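Putative curved DNA-binding protein (Chaetomium thermophilum var. thermophilum DSM 1495, PDB 4IPA) probably acts in ribosome biogenesis as Arx1, a protein related to methionine aminopeptidases, and may bind DNA. Local coordinates at residues Lys297-Phe302 with Arg307-Glu312; Phe81-Thr86 with Ala271-Arg276. All coordinates share one frame; numbering follows the deposited sequence.

Contact 2 (81-86 with 271-276) closes before contact 1 (297-302 with 307-312) opens along the chain, and their centres lie about 9 Å apart. Strand 273-276 and helix 286-299, which carry one segment of each, follow one another in sequence. Contact 2 joins strands that are 185 residues apart, whereas contact 1 is local. The two touch directly. Gln308 NE2 packs 3.4 Å from Phe81 CE2, and Gly300 O lies 2.9 Å from Arg276 NH1, a probable hydrogen bond. Contact 2 joins the part of the chain between strands 250-258 and 342-352 to strand 79-88. Contact 1 packs that part internally and reaches the same strand where Gln308 and Phe299 meet Phe81.

Contact 1 of 2, residues Lys297-Phe302 with Arg307-Glu312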
ATOM      1  N   LYS A 297      11.881   4.859  19.383  1.00 19.70           N
ATOM      2  CA  LYS A 297      13.194   5.256  18.900  1.00 23.71           C
ATOM      3  C   LYS A 297      13.512   4.761  17.494  1.00 23.63           C
ATOM      4  O   LYS A 297      14.061   5.497  16.682  1.00 24.01           O
ATOM      5  CB  LYS A 297      14.277   4.842  19.898  1.00 27.12           C
ATOM      6  CG  LYS A 297      14.232   5.654  21.192  1.00 34.52           C
ATOM      7  CD  LYS A 297      15.002   4.954  22.314  1.00 45.48           C
ATOM      8  CE  LYS A 297      15.576   5.951  23.337  1.00 46.24           C
ATOM      9  NZ  LYS A 297      16.306   5.270  24.460  1.00 51.09           N
ATOM     10  N   LYS A 298      13.171   3.522  17.184  1.00 20.87           N
ATOM     11  CA  LYS A 298      13.512   3.013  15.870  1.00 21.25           C
ATOM     12  C   LYS A 298      12.496   3.456  14.789  1.00 24.67           C
ATOM     13  O   LYS A 298      12.874   3.888  13.704  1.00 20.06           O
ATOM     14  CB  LYS A 298      13.662   1.494  15.923  1.00 24.93           C
ATOM     15  CG  LYS A 298      13.842   0.821  14.571  1.00 29.22           C
ATOM     16  CD  LYS A 298      15.167   0.082  14.499  1.00 30.78           C
ATOM     17  CE  LYS A 298      15.087  -1.131  13.588  1.00 36.25           C
ATOM     18  NZ  LYS A 298      15.900  -0.961  12.351  1.00 40.15           N
ATOM     19  N   PHE A 299      11.208   3.376  15.102  1.00 21.23           N
ATOM     20  CA  PHE A 299      10.186   3.529  14.072  1.00 17.62           C
ATOM     21  C   PHE A 299       9.363   4.804  14.210  1.00 18.96           C
ATOM     22  O   PHE A 299       8.683   5.202  13.266  1.00 16.79           O
ATOM     23  CB  PHE A 299       9.251   2.306  14.076  1.00 16.52           C
ATOM     24  CG  PHE A 299       9.960   1.013  13.836  1.00 18.60           C
ATOM     25  CD1 PHE A 299      10.514   0.731  12.590  1.00 18.82           C
ATOM     26  CD2 PHE A 299      10.103   0.084  14.854  1.00 20.46           C
ATOM     27  CE1 PHE A 299      11.188  -0.443  12.375  1.00 19.30           C
ATOM     28  CE2 PHE A 299      10.780  -1.102  14.633  1.00 16.55           C
ATOM     29  CZ  PHE A 299      11.317  -1.362  13.400  1.00 17.34           C
ATOM     30  N   GLY A 300       9.411   5.435  15.380  1.00 15.69           N
ATOM     31  CA  GLY A 300       8.531   6.556  15.636  1.00 15.85           C
ATOM     32  C   GLY A 300       7.078   6.130  15.508  1.00 20.54           C
ATOM     33  O   GLY A 300       6.605   5.259  16.238  1.00 16.87           O
ATOM     34  N   THR A 301       6.363   6.721  14.561  1.00 19.94           N
ATOM     35  CA  THR A 301       4.952   6.415  14.402  1.00 21.22           C
ATOM     36  C   THR A 301       4.693   5.600  13.128  1.00 20.83           C
ATOM     37  O   THR A 301       3.551   5.488  12.668  1.00 21.01           O
ATOM     38  CB  THR A 301       4.140   7.705  14.365  1.00 25.32           C
ATOM     39  OG1 THR A 301       4.694   8.558  13.360  1.00 27.03           O
ATOM     40  CG2 THR A 301       4.233   8.426  15.716  1.00 24.62           C
ATOM     41  N   PHE A 302       5.753   5.023  12.569  1.00 17.13           N
ATOM     42  CA  PHE A 302       5.623   4.264  11.332  1.00 15.31           C
ATOM     43  C   PHE A 302       5.356   2.764  11.558  1.00 18.16           C
ATOM     44  O   PHE A 302       5.775   2.181  12.567  1.00 15.35           O
ATOM     45  CB  PHE A 302       6.829   4.500  10.424  1.00 16.22           C
ATOM     46  CG  PHE A 302       6.888   5.903   9.841  1.00 19.66           C
ATOM     47  CD1 PHE A 302       6.079   6.255   8.756  1.00 15.28           C
ATOM     48  CD2 PHE A 302       7.753   6.865  10.374  1.00 14.58           C
ATOM     49  CE1 PHE A 302       6.118   7.546   8.211  1.00 16.42           C
ATOM     50  CE2 PHE A 302       7.814   8.159   9.838  1.00 18.02           C
ATOM     51  CZ  PHE A 302       6.993   8.507   8.747  1.00 18.81           C
ATOM     52  N   ARG A 307       8.632  -8.980  14.130  1.00 16.00           N
ATOM     53  CA  ARG A 307       9.864  -9.705  13.830  1.00 18.14           C
ATOM     54  C   ARG A 307      11.072  -8.765  13.751  1.00 21.66           C
ATOM     55  O   ARG A 307      12.208  -9.213  13.802  1.00 21.37           O
ATOM     56  CB  ARG A 307       9.753 -10.511  12.531  1.00 15.39           C
ATOM     57  CG  ARG A 307      10.855 -11.560  12.395  1.00 22.05           C
ATOM     58  CD  ARG A 307      11.587 -11.506  11.048  1.00 20.77           C
ATOM     59  NE  ARG A 307      12.385 -10.293  10.859  1.00 24.63           N
ATOM     60  CZ  ARG A 307      12.137  -9.388   9.913  1.00 26.70           C
ATOM     61  NH1 ARG A 307      11.112  -9.574   9.079  1.00 20.83           N
ATOM     62  NH2 ARG A 307      12.909  -8.310   9.787  1.00 18.95           N
ATOM     63  N   GLN A 308      10.829  -7.463  13.639  1.00 19.30           N
ATOM     64  CA  GLN A 308      11.930  -6.521  13.499  1.00 22.19           C
ATOM     65  C   GLN A 308      12.552  -6.178  14.834  1.00 21.24           C
ATOM     66  O   GLN A 308      13.673  -5.677  14.881  1.00 23.69           O
ATOM     67  CB  GLN A 308      11.474  -5.234  12.816  1.00 21.44           C
ATOM     68  CG  GLN A 308      11.363  -5.338  11.307  1.00 20.58           C
ATOM     69  CD  GLN A 308      10.697  -4.114  10.700  1.00 21.76           C
ATOM     70  OE1 GLN A 308       9.539  -3.809  11.003  1.00 18.55           O
ATOM     71  NE2 GLN A 308      11.435  -3.393   9.845  1.00 23.92           N
ATOM     72  N   LEU A 309      11.818  -6.425  15.914  1.00 21.93           N
ATOM     73  CA  LEU A 309      12.295  -6.043  17.245  1.00 25.36           C
ATOM     74  C   LEU A 309      13.486  -6.905  17.658  1.00 26.07           C
ATOM     75  O   LEU A 309      13.727  -7.947  17.059  1.00 25.31           O
ATOM     76  CB  LEU A 309      11.171  -6.143  18.275  1.00 19.76           C
ATOM     77  CG  LEU A 309      10.007  -5.186  18.021  1.00 26.36           C
ATOM     78  CD1 LEU A 309       8.994  -5.245  19.161  1.00 27.40           C
ATOM     79  CD2 LEU A 309      10.526  -3.785  17.861  1.00 24.35           C
ATOM     80  N   GLU A 310      14.220  -6.464  18.678  1.00 27.43           N
ATOM     81  CA  GLU A 310      15.428  -7.154  19.136  1.00 32.42           C
ATOM     82  C   GLU A 310      15.181  -8.572  19.639  1.00 29.59           C
ATOM     83  O   GLU A 310      16.007  -9.453  19.430  1.00 26.79           O
ATOM     84  CB  GLU A 310      16.130  -6.356  20.243  1.00 35.10           C
ATOM     85  CG  GLU A 310      16.729  -5.030  19.803  1.00 40.05           C
ATOM     86  CD  GLU A 310      17.370  -4.261  20.957  1.00 55.28           C
ATOM     87  OE1 GLU A 310      17.722  -4.892  21.978  1.00 59.30           O
ATOM     88  OE2 GLU A 310      17.516  -3.022  20.847  1.00 54.53           O
ATOM     89  N   ASP A 311      14.058  -8.781  20.323  1.00 28.40           N
ATOM     90  CA  ASP A 311      13.775 -10.079  20.942  1.00 32.32           C
ATOM     91  C   ASP A 311      12.301 -10.480  20.838  1.00 25.46           C
ATOM     92  O   ASP A 311      11.434  -9.811  21.404  1.00 25.14           O
ATOM     93  CB  ASP A 311      14.198 -10.077  22.419  1.00 30.68           C
ATOM     94  CG  ASP A 311      13.939 -11.411  23.098  1.00 32.03           C
ATOM     95  OD1 ASP A 311      12.800 -11.650  23.563  1.00 34.25           O
ATOM     96  OD2 ASP A 311      14.875 -12.233  23.160  1.00 44.38           O
ATOM     97  N   GLU A 312      12.019 -11.578  20.144  1.00 22.94           N
ATOM     98  CA  GLU A 312      10.626 -11.957  19.893  1.00 26.76           C
ATOM     99  C   GLU A 312       9.847 -12.248  21.166  1.00 27.90           C
ATOM    100  O   GLU A 312       8.665 -11.902  21.271  1.00 29.50           O
ATOM    101  CB  GLU A 312      10.509 -13.106  18.878  1.00 25.60           C
ATOM    102  CG  GLU A 312      11.095 -12.752  17.521  1.00 26.38           C
ATOM    103  CD  GLU A 312      10.770 -13.755  16.424  1.00 28.27           C
ATOM    104  OE1 GLU A 312      10.309 -14.873  16.734  1.00 30.69           O
ATOM    105  OE2 GLU A 312      10.987 -13.413  15.239  1.00 29.21           O
TER
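From Phe299 to Phe302 the backbone makes a type II' beta turn, with Gly300 at positive phi (59°), and the chain then returns through strand 304-305 to set Gln308 and Leu309 against Phe299. The turn is closed by Phe302 N to Phe299 O at 3.0 Å. The Phe299 ring carries the contact. Gln308 meets its far end obliquely, with the amide and ring planes 42° apart. Gln308 CD lies 3.9 Å from Phe299 CZ, and Gln308 NE2 is as close to Phe299 CE1. The Gln308 chain is extended beyond CG, which lays the amide against the CZ-CE1 side of the ring. Its OE1 accepts a hydrogen bond from Ser305 N, and the side chain also touches Phe81 and Pro84 of strand 79-88. Leu309 CD2 comes at the ring edge, 4.2 Å from Phe299 CE2. Lys298 CG sits over the ring centre, 3.4 Å above the plane. Phe304 adds a nearly parallel ring. With an alanine here in place of Gln308, Ser305 N would probably lose its side-chain acceptor, and the CZ-CE1 side of Phe299 the amide packed against it. Leu309 also packs back on Ile291 and Val295 of helix 286-299. The last turn of that helix thus packs on the loop between strand 304-305 and helix 312-324. Both lie between sheet strands 250-258 and 342-352, consistent with the helical insert of type II methionine aminopeptidases.

Contact 2 of 2, residues Phe81-Thr86 with Ala271-Arg276; sequences FSHPTT and ATLHRR
Leu273 has CG anti to its backbone nitrogen (chi1 -175°), which carries CG toward strand 79-88, and chi2 (69°) then aims CD1 at Pro84 and CD2 at His83. CD1 makes the main contact. It lies 3.4 Å from Pro84 CG, tighter than usual for two carbons, and 3.9 Å from Pro84 CD. The two side chains cross at about a right angle. CD1 meets the CG corner of the proline ring. The other methyl, CD2, reaches the imidazole, 4.2 Å from His83 NE2.

The imidazole is held by its own neighbour. His83 ND1 donates to Pro84 O at 2.9 Å, with an N-H...O angle of 154°. The bond lies in the carbonyl plane, on a lone pair, and limits how the ring can turn. The acceptor sits a little out of the imidazole plane. The bond also identifies ND1 as a nitrogen carrying a proton.

Just before Pro84 the strand is broken by a classic beta bulge, in which Ser82 and His83 both face Gly121 of strand 115-124. The chain turns a corner there. Strand 79-88 is an outer strand of the three-stranded antiparallel sheet, within the M24 metallopeptidase region, and strand 273-276 is the middle strand of a separate small sheet. No hydrogen bond joins the two segments. The nearest CA atoms, of Pro84 and Leu273, are 8.1 Å apart, and the sheets meet through side chains.

On the far side of the contact, Leu273 is tied by its backbone to Tyr331, and Thr272 by its backbone to Leu306. Pro84 is also touched by Gln308, from the loop after strand 304-305.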
ATOM      1  N   PHE A  81      12.238   2.979   8.299  1.00 18.08           N
ATOM      2  CA  PHE A  81      11.146   2.343   7.558  1.00 19.88           C
ATOM      3  C   PHE A  81       9.862   3.196   7.608  1.00 21.62           C
ATOM      4  O   PHE A  81       9.525   3.749   8.646  1.00 21.07           O
ATOM      5  CB  PHE A  81      10.813   0.974   8.170  1.00 19.26           C
ATOM      6  CG  PHE A  81      11.887  -0.065   7.999  1.00 24.32           C
ATOM      7  CD1 PHE A  81      13.064  -0.006   8.744  1.00 22.41           C
ATOM      8  CD2 PHE A  81      11.709  -1.124   7.117  1.00 19.67           C
ATOM      9  CE1 PHE A  81      14.047  -0.975   8.597  1.00 22.35           C
ATOM     10  CE2 PHE A  81      12.696  -2.096   6.968  1.00 19.80           C
ATOM     11  CZ  PHE A  81      13.863  -2.020   7.706  1.00 20.65           C
ATOM     12  N   SER A  82       9.144   3.292   6.495  1.00 20.14           N
ATOM     13  CA  SER A  82       7.754   3.720   6.539  1.00 17.55           C
ATOM     14  C   SER A  82       6.871   2.464   6.588  1.00 16.54           C
ATOM     15  O   SER A  82       5.694   2.534   6.908  1.00 15.98           O
ATOM     16  CB  SER A  82       7.390   4.583   5.319  1.00 15.92           C
ATOM     17  OG  SER A  82       7.468   3.836   4.107  1.00 17.80           O
ATOM     18  N   HIS A  83       7.451   1.306   6.283  1.00 17.05           N
ATOM     19  CA  HIS A  83       6.674   0.059   6.255  1.00 14.34           C
ATOM     20  C   HIS A  83       7.613  -1.116   6.142  1.00 15.28           C
ATOM     21  O   HIS A  83       8.465  -1.142   5.246  1.00 16.79           O
ATOM     22  CB  HIS A  83       5.712   0.041   5.064  1.00 14.44           C
ATOM     23  CG  HIS A  83       4.583  -0.941   5.191  1.00 15.54           C
ATOM     24  ND1 HIS A  83       4.734  -2.296   4.953  1.00 14.02           N
ATOM     25  CD2 HIS A  83       3.269  -0.760   5.493  1.00 14.22           C
ATOM     26  CE1 HIS A  83       3.572  -2.904   5.121  1.00 15.90           C
ATOM     27  NE2 HIS A  83       2.664  -1.996   5.453  1.00 13.43           N
ATOM     28  N   PRO A  84       7.450  -2.106   7.029  1.00 14.12           N
ATOM     29  CA  PRO A  84       8.268  -3.320   6.996  1.00 16.98           C
ATOM     30  C   PRO A  84       8.126  -4.036   5.656  1.00 16.02           C
ATOM     31  O   PRO A  84       7.098  -3.888   4.992  1.00 15.14           O
ATOM     32  CB  PRO A  84       7.647  -4.181   8.101  1.00 15.62           C
ATOM     33  CG  PRO A  84       6.240  -3.725   8.170  1.00 14.64           C
ATOM     34  CD  PRO A  84       6.323  -2.233   7.969  1.00 14.39           C
ATOM     35  N   THR A  85       9.150  -4.785   5.259  1.00 15.00           N
ATOM     36  CA  THR A  85       9.054  -5.638   4.089  1.00 17.29           C
ATOM     37  C   THR A  85       8.006  -6.711   4.349  1.00 17.41           C
ATOM     38  O   THR A  85       8.082  -7.438   5.334  1.00 17.76           O
ATOM     39  CB  THR A  85      10.378  -6.359   3.807  1.00 20.96           C
ATOM     40  OG1 THR A  85      11.413  -5.405   3.547  1.00 17.90           O
ATOM     41  CG2 THR A  85      10.225  -7.277   2.607  1.00 19.76           C
ATOM     42  N   THR A  86       7.005  -6.806   3.491  1.00 16.11           N
ATOM     43  CA  THR A  86       6.005  -7.842   3.690  1.00 16.33           C
ATOM     44  C   THR A  86       5.790  -8.580   2.384  1.00 15.18           C
ATOM     45  O   THR A  86       5.926  -8.007   1.305  1.00 15.39           O
ATOM     46  CB  THR A  86       4.665  -7.273   4.179  1.00 14.49           C
ATOM     47  OG1 THR A  86       4.187  -6.323   3.221  1.00 15.08           O
ATOM     48  CG2 THR A  86       4.818  -6.621   5.555  1.00 13.33           C
ATOM     49  N   ALA A 271      -0.989 -11.603  14.424  1.00 17.28           N
ATOM     50  CA  ALA A 271      -0.836 -10.195  14.040  1.00 17.65           C
ATOM     51  C   ALA A 271       0.560  -9.706  14.423  1.00 20.75           C
ATOM     52  O   ALA A 271       0.883  -9.610  15.624  1.00 21.12           O
ATOM     53  CB  ALA A 271      -1.882  -9.351  14.736  1.00 18.06           C
ATOM     54  N   THR A 272       1.392  -9.398  13.426  1.00 17.60           N
ATOM     55  CA  THR A 272       2.728  -8.879  13.708  1.00 14.91           C
ATOM     56  C   THR A 272       2.892  -7.434  13.283  1.00 14.69           C
ATOM     57  O   THR A 272       3.766  -6.731  13.788  1.00 19.45           O
ATOM     58  CB  THR A 272       3.826  -9.733  13.051  1.00 17.70           C
ATOM     59  OG1 THR A 272       3.651  -9.721  11.625  1.00 15.74           O
ATOM     60  CG2 THR A 272       3.766 -11.186  13.587  1.00 16.71           C
ATOM     61  N   LEU A 273       2.053  -6.987  12.357  1.00 15.71           N
ATOM     62  CA  LEU A 273       2.141  -5.623  11.845  1.00 13.13           C
ATOM     63  C   LEU A 273       1.454  -4.635  12.788  1.00 13.98           C
ATOM     64  O   LEU A 273       0.292  -4.803  13.124  1.00 16.41           O
ATOM     65  CB  LEU A 273       1.521  -5.550  10.449  1.00 15.50           C
ATOM     66  CG  LEU A 273       1.624  -4.217   9.708  1.00 16.86           C
ATOM     67  CD1 LEU A 273       3.083  -3.961   9.335  1.00 14.59           C
ATOM     68  CD2 LEU A 273       0.753  -4.245   8.463  1.00 17.72           C
ATOM     69  N   HIS A 274       2.182  -3.610  13.223  1.00 15.34           N
ATOM     70  CA  HIS A 274       1.668  -2.647  14.201  1.00 16.37           C
ATOM     71  C   HIS A 274       2.259  -1.257  13.935  1.00 15.53           C
ATOM     72  O   HIS A 274       3.161  -1.102  13.124  1.00 15.78           O
ATOM     73  CB  HIS A 274       2.067  -3.040  15.642  1.00 16.93           C
ATOM     74  CG  HIS A 274       1.657  -4.423  16.052  1.00 17.14           C
ATOM     75  ND1 HIS A 274       0.740  -4.656  17.060  1.00 15.59           N
ATOM     76  CD2 HIS A 274       2.075  -5.638  15.629  1.00 12.18           C
ATOM     77  CE1 HIS A 274       0.594  -5.960  17.221  1.00 14.72           C
ATOM     78  NE2 HIS A 274       1.381  -6.578  16.362  1.00 16.89           N
ATOM     79  N   ARG A 275       1.755  -0.249  14.638  1.00 16.89           N
ATOM     80  CA  ARG A 275       2.399   1.061  14.662  1.00 18.67           C
ATOM     81  C   ARG A 275       2.054   1.804  15.948  1.00 18.70           C
ATOM     82  O   ARG A 275       0.976   1.621  16.511  1.00 16.00           O
ATOM     83  CB  ARG A 275       2.021   1.901  13.432  1.00 16.54           C
ATOM     84  CG  ARG A 275       0.704   2.636  13.540  1.00 19.31           C
ATOM     85  CD  ARG A 275       0.533   3.581  12.356  1.00 20.72           C
ATOM     86  NE  ARG A 275      -0.742   4.284  12.408  1.00 28.00           N
ATOM     87  CZ  ARG A 275      -0.939   5.436  13.048  1.00 30.97           C
ATOM     88  NH1 ARG A 275       0.056   6.029  13.697  1.00 27.66           N
ATOM     89  NH2 ARG A 275      -2.139   5.996  13.046  1.00 28.14           N
ATOM     90  N   ARG A 276       2.983   2.634  16.410  1.00 20.97           N
ATOM     91  CA  ARG A 276       2.734   3.493  17.565  1.00 22.04           C
ATOM     92  C   ARG A 276       1.688   4.533  17.238  1.00 21.00           C
ATOM     93  O   ARG A 276       1.728   5.104  16.157  1.00 25.34           O
ATOM     94  CB  ARG A 276       4.012   4.225  17.959  1.00 26.48           C
ATOM     95  CG  ARG A 276       4.605   3.781  19.265  1.00 30.90           C
ATOM     96  CD  ARG A 276       5.889   4.542  19.564  1.00 26.17           C
ATOM     97  NE  ARG A 276       5.595   5.813  20.201  1.00 33.33           N
ATOM     98  CZ  ARG A 276       5.768   6.998  19.633  1.00 36.01           C
ATOM     99  NH1 ARG A 276       6.263   7.090  18.403  1.00 27.29           N
ATOM    100  NH2 ARG A 276       5.454   8.094  20.309  1.00 35.45           N
TER